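Local coordinates for protein endo-1,3-beta-glucanase, family GH16 (PDB 4CRQ) that probably hydrolyses internal beta-1,3-glucosidic bonds of glucans such as laminarin through its family GH16 catalytic module, the part present here in mutant form with bound calcium, at residues P17-E22 and A67-Q72. The protein carries 1 engineered substitution. Residues are numbered along the deposited sequence; the frame is centred on the assembly and turned at random.
Sequences PDWVFE and ARMKTQ. With ACT (acetate ion), chain F.
Trp19 stands between Met69 and Thr71, with a methyl group on each face of its indole. Met69 CE makes a CH-pi contact over the five-membered ring, 3.9 Å from its centroid, because the thioether bends back at its last torsion (chi3 65°). On the opposite face Thr71 CG2 lies 3.7 Å from the centroid of the six-membered ring and 13° off its normal, a second CH-pi contact. At the edge, in plane, is Lys70 N, while Trp19 NE1 is hydrogen-bonded to Asp9 OD2. Met69 also serves Phe21: its CG comes within 3.4 Å of Phe21 CE2, and its sulfur makes an oblique Met-aromatic contact with that ring. The side chains of Val20, Glu22, Arg68 and Lys70 occupy the other face of the strand pair. There Arg68 NE, at the edge of the guanidinium, donates to Glu22 OE1 at 2.7 Å in a salt bridge, with the oxygen somewhat tilted from the guanidinium plane; the bond is bent, at 139°, and meets the oxygen from above the carboxylate plane. Acetate, probably from the crystallisation liquor, accepts from Arg68 NH2 and Lys70 NZ. Lys70 NZ makes a weak salt bridge to Glu22 OE2 at 3.5 Å but hydrogen-bonds to Gln72 OE1 at 2.7 Å. An alanine in place of Arg68 would probably leave Glu22 OE1 without its guanidinium mate and its carboxylate freer to turn. The backbones are joined by reciprocal bonds, Val20 N to Lys70 O and Lys70 N to Val20 O, and strand 196-204 flanks 62-70 through Met69 and Leu200. The arrangement is an antiparallel strand pairing, placing short strand 20-22 beside strand 62-70 in the beta-sandwich (jelly-roll) fold of GH16 enzymes.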
ATOM      1  N   PRO A  17      -7.065 -13.083 -10.634  1.00 25.01           N
ATOM      2  CA  PRO A  17      -5.935 -14.015 -10.859  1.00 26.72           C
ATOM      3  C   PRO A  17      -4.524 -13.411 -10.666  1.00 20.46           C
ATOM      4  O   PRO A  17      -3.529 -14.187 -10.729  1.00 27.35           O
ATOM      5  CB  PRO A  17      -6.151 -14.469 -12.316  1.00 30.84           C
ATOM      6  CG  PRO A  17      -6.828 -13.312 -12.955  1.00 30.30           C
ATOM      7  CD  PRO A  17      -7.704 -12.673 -11.903  1.00 26.28           C
ATOM      8  N   ASP A  18      -4.436 -12.090 -10.444  1.00 22.03           N
ATOM      9  CA  ASP A  18      -3.108 -11.420 -10.423  1.00 21.61           C
ATOM     10  C   ASP A  18      -2.516 -11.162  -9.045  1.00 22.35           C
ATOM     11  O   ASP A  18      -1.510 -10.484  -8.924  1.00 26.66           O
ATOM     12  CB  ASP A  18      -3.155 -10.150 -11.296  1.00 22.76           C
ATOM     13  CG  ASP A  18      -3.483 -10.475 -12.723  1.00 24.79           C
ATOM     14  OD1 ASP A  18      -2.791 -11.347 -13.288  1.00 29.16           O
ATOM     15  OD2 ASP A  18      -4.433  -9.886 -13.280  1.00 24.80           O
ATOM     16  N   TRP A  19      -3.137 -11.736  -8.021  1.00 21.32           N
ATOM     17  CA  TRP A  19      -2.655 -11.566  -6.655  1.00 20.47           C
ATOM     18  C   TRP A  19      -2.010 -12.781  -6.050  1.00 19.94           C
ATOM     19  O   TRP A  19      -2.499 -13.903  -6.204  1.00 25.90           O
ATOM     20  CB  TRP A  19      -3.813 -11.147  -5.762  1.00 21.49           C
ATOM     21  CG  TRP A  19      -4.469  -9.855  -6.177  1.00 18.89           C
ATOM     22  CD1 TRP A  19      -5.622  -9.696  -6.943  1.00 22.06           C
ATOM     23  CD2 TRP A  19      -4.033  -8.479  -5.848  1.00 20.57           C
ATOM     24  NE1 TRP A  19      -5.922  -8.361  -7.104  1.00 23.13           N
ATOM     25  CE2 TRP A  19      -5.011  -7.580  -6.480  1.00 20.98           C
ATOM     26  CE3 TRP A  19      -2.964  -7.921  -5.116  1.00 19.91           C
ATOM     27  CZ2 TRP A  19      -4.913  -6.183  -6.373  1.00 20.57           C
ATOM     28  CZ3 TRP A  19      -2.875  -6.518  -5.021  1.00 19.93           C
ATOM     29  CH2 TRP A  19      -3.834  -5.669  -5.636  1.00 21.07           C
ATOM     30  N   VAL A  20      -0.906 -12.531  -5.349  1.00 20.86           N
ATOM     31  CA  VAL A  20      -0.138 -13.503  -4.565  1.00 25.71           C
ATOM     32  C   VAL A  20      -0.294 -13.081  -3.116  1.00 23.89           C
ATOM     33  O   VAL A  20      -0.195 -11.874  -2.794  1.00 23.99           O
ATOM     34  CB  VAL A  20       1.359 -13.484  -4.985  1.00 28.30           C
ATOM     35  CG1 VAL A  20       2.252 -14.318  -4.066  1.00 29.10           C
ATOM     36  CG2 VAL A  20       1.490 -13.941  -6.433  1.00 32.50           C
ATOM     37  N   PHE A  21      -0.516 -14.046  -2.232  1.00 21.86           N
ATOM     38  CA  PHE A  21      -0.708 -13.773  -0.799  1.00 23.32           C
ATOM     39  C   PHE A  21       0.568 -14.069  -0.054  1.00 25.67           C
ATOM     40  O   PHE A  21       1.193 -15.101  -0.280  1.00 30.76           O
ATOM     41  CB  PHE A  21      -1.872 -14.611  -0.273  1.00 25.30           C
ATOM     42  CG  PHE A  21      -3.165 -14.260  -0.940  1.00 28.24           C
ATOM     43  CD1 PHE A  21      -3.523 -14.868  -2.163  1.00 30.34           C
ATOM     44  CD2 PHE A  21      -4.025 -13.303  -0.377  1.00 31.52           C
ATOM     45  CE1 PHE A  21      -4.715 -14.536  -2.811  1.00 32.97           C
ATOM     46  CE2 PHE A  21      -5.228 -12.972  -1.027  1.00 34.17           C
ATOM     47  CZ  PHE A  21      -5.570 -13.585  -2.241  1.00 32.61           C
ATOM     48  N   GLU A  22       0.951 -13.155   0.827  1.00 23.07           N
ATOM     49  CA  GLU A  22       2.127 -13.346   1.688  1.00 23.89           C
ATOM     50  C   GLU A  22       1.670 -13.887   3.034  1.00 21.99           C
ATOM     51  O   GLU A  22       0.523 -13.668   3.441  1.00 25.16           O
ATOM     52  CB  GLU A  22       2.930 -12.054   1.794  1.00 27.63           C
ATOM     53  CG  GLU A  22       3.602 -11.758   0.459  1.00 29.91           C
ATOM     54  CD  GLU A  22       4.397 -10.494   0.470  1.00 28.64           C
ATOM     55  OE1 GLU A  22       3.799  -9.418   0.524  1.00 35.31           O
ATOM     56  OE2 GLU A  22       5.645 -10.607   0.405  1.00 34.54           O
ATOM     57  N   ALA A  67      -3.876  -9.723   6.368  1.00 18.73           N
ATOM     58  CA  ALA A  67      -3.475 -10.162   5.038  1.00 17.71           C
ATOM     59  C   ALA A  67      -2.620  -9.130   4.336  1.00 18.21           C
ATOM     60  O   ALA A  67      -2.730  -7.939   4.604  1.00 19.57           O
ATOM     61  CB  ALA A  67      -4.690 -10.483   4.181  1.00 17.58           C
ATOM     62  N   ARG A  68      -1.761  -9.625   3.453  1.00 17.98           N
ATOM     63  CA  ARG A  68      -0.888  -8.829   2.606  1.00 18.79           C
ATOM     64  C   ARG A  68      -0.863  -9.521   1.247  1.00 20.23           C
ATOM     65  O   ARG A  68      -0.571 -10.720   1.156  1.00 20.85           O
ATOM     66  CB  ARG A  68       0.523  -8.709   3.210  1.00 20.14           C
ATOM     67  CG  ARG A  68       1.539  -8.014   2.294  1.00 19.75           C
ATOM     68  CD  ARG A  68       2.794  -7.645   3.086  1.00 22.16           C
ATOM     69  NE  ARG A  68       3.948  -7.351   2.223  1.00 22.63           N
ATOM     70  CZ  ARG A  68       4.989  -6.577   2.568  1.00 22.01           C
ATOM     71  NH1 ARG A  68       5.015  -5.964   3.762  1.00 22.67           N
ATOM     72  NH2 ARG A  68       5.987  -6.401   1.712  1.00 23.07           N
ATOM     73  N   MET A  69      -1.173  -8.757   0.198  1.00 19.13           N
ATOM     74  CA  MET A  69      -1.302  -9.273  -1.161  1.00 20.02           C
ATOM     75  C   MET A  69      -0.494  -8.443  -2.131  1.00 20.26           C
ATOM     76  O   MET A  69      -0.374  -7.248  -1.931  1.00 19.51           O
ATOM     77  CB  MET A  69      -2.759  -9.122  -1.577  1.00 25.60           C
ATOM     78  CG  MET A  69      -3.775  -9.856  -0.757  1.00 28.43           C
ATOM     79  SD  MET A  69      -5.408  -9.133  -1.017  1.00 26.89           S
ATOM     80  CE  MET A  69      -5.775  -9.458  -2.761  1.00 24.36           C
ATOM     81  N   LYS A  70       0.046  -9.050  -3.186  1.00 19.00           N
ATOM     82  CA  LYS A  70       0.865  -8.327  -4.163  1.00 18.47           C
ATOM     83  C   LYS A  70       0.620  -8.886  -5.547  1.00 19.69           C
ATOM     84  O   LYS A  70       0.208 -10.045  -5.663  1.00 21.85           O
ATOM     85  CB  LYS A  70       2.365  -8.410  -3.748  1.00 20.25           C
ATOM     86  CG  LYS A  70       2.899  -9.842  -3.740  1.00 22.41           C
ATOM     87  CD  LYS A  70       4.339  -9.971  -3.252  1.00 22.62           C
ATOM     88  CE  LYS A  70       4.768 -11.431  -3.241  1.00 24.01           C
ATOM     89  NZ  LYS A  70       6.202 -11.581  -2.858  1.00 27.70           N
ATOM     90  N   THR A  71       0.885  -8.072  -6.578  1.00 19.37           N
ATOM     91  CA  THR A  71       0.752  -8.539  -7.954  1.00 18.63           C
ATOM     92  C   THR A  71       2.117  -8.965  -8.520  1.00 20.37           C
ATOM     93  O   THR A  71       2.229  -9.219  -9.725  1.00 22.05           O
ATOM     94  CB  THR A  71       0.107  -7.471  -8.874  1.00 19.28           C
ATOM     95  OG1 THR A  71       0.978  -6.344  -9.014  1.00 20.13           O
ATOM     96  CG2 THR A  71      -1.231  -7.014  -8.326  1.00 19.45           C
ATOM     97  N   GLN A  72       3.152  -9.028  -7.668  1.00 21.09           N
ATOM     98  CA  GLN A  72       4.504  -9.420  -8.114  1.00 21.79           C
ATOM     99  C   GLN A  72       4.522 -10.690  -8.975  1.00 24.51           C
ATOM    100  O   GLN A  72       3.958 -11.712  -8.554  1.00 25.43           O
ATOM    101  CB  GLN A  72       5.446  -9.538  -6.913  1.00 23.63           C
ATOM    102  CG  GLN A  72       6.887  -9.878  -7.280  1.00 24.83           C
ATOM    103  CD  GLN A  72       7.767  -9.941  -6.054  1.00 28.13           C
ATOM    104  OE1 GLN A  72       7.284 -10.217  -4.949  1.00 31.83           O
ATOM    105  NE2 GLN A  72       9.063  -9.679  -6.230  1.00 29.98           N
TER
HETATM  106  C   ACT F1257       7.739  -8.573  -1.079  1.00 51.65           C
HETATM  107  O   ACT F1257       6.723  -8.471  -0.361  1.00 37.98           O
HETATM  108  OXT ACT F1257       8.129  -9.620  -1.670  1.00 44.60           O
HETATM  109  CH3 ACT F1257       8.540  -7.341  -1.228  1.00 45.83           C
HETATM  110  O   HOH W   1      -2.099 -12.624   3.328  1.00 22.48           O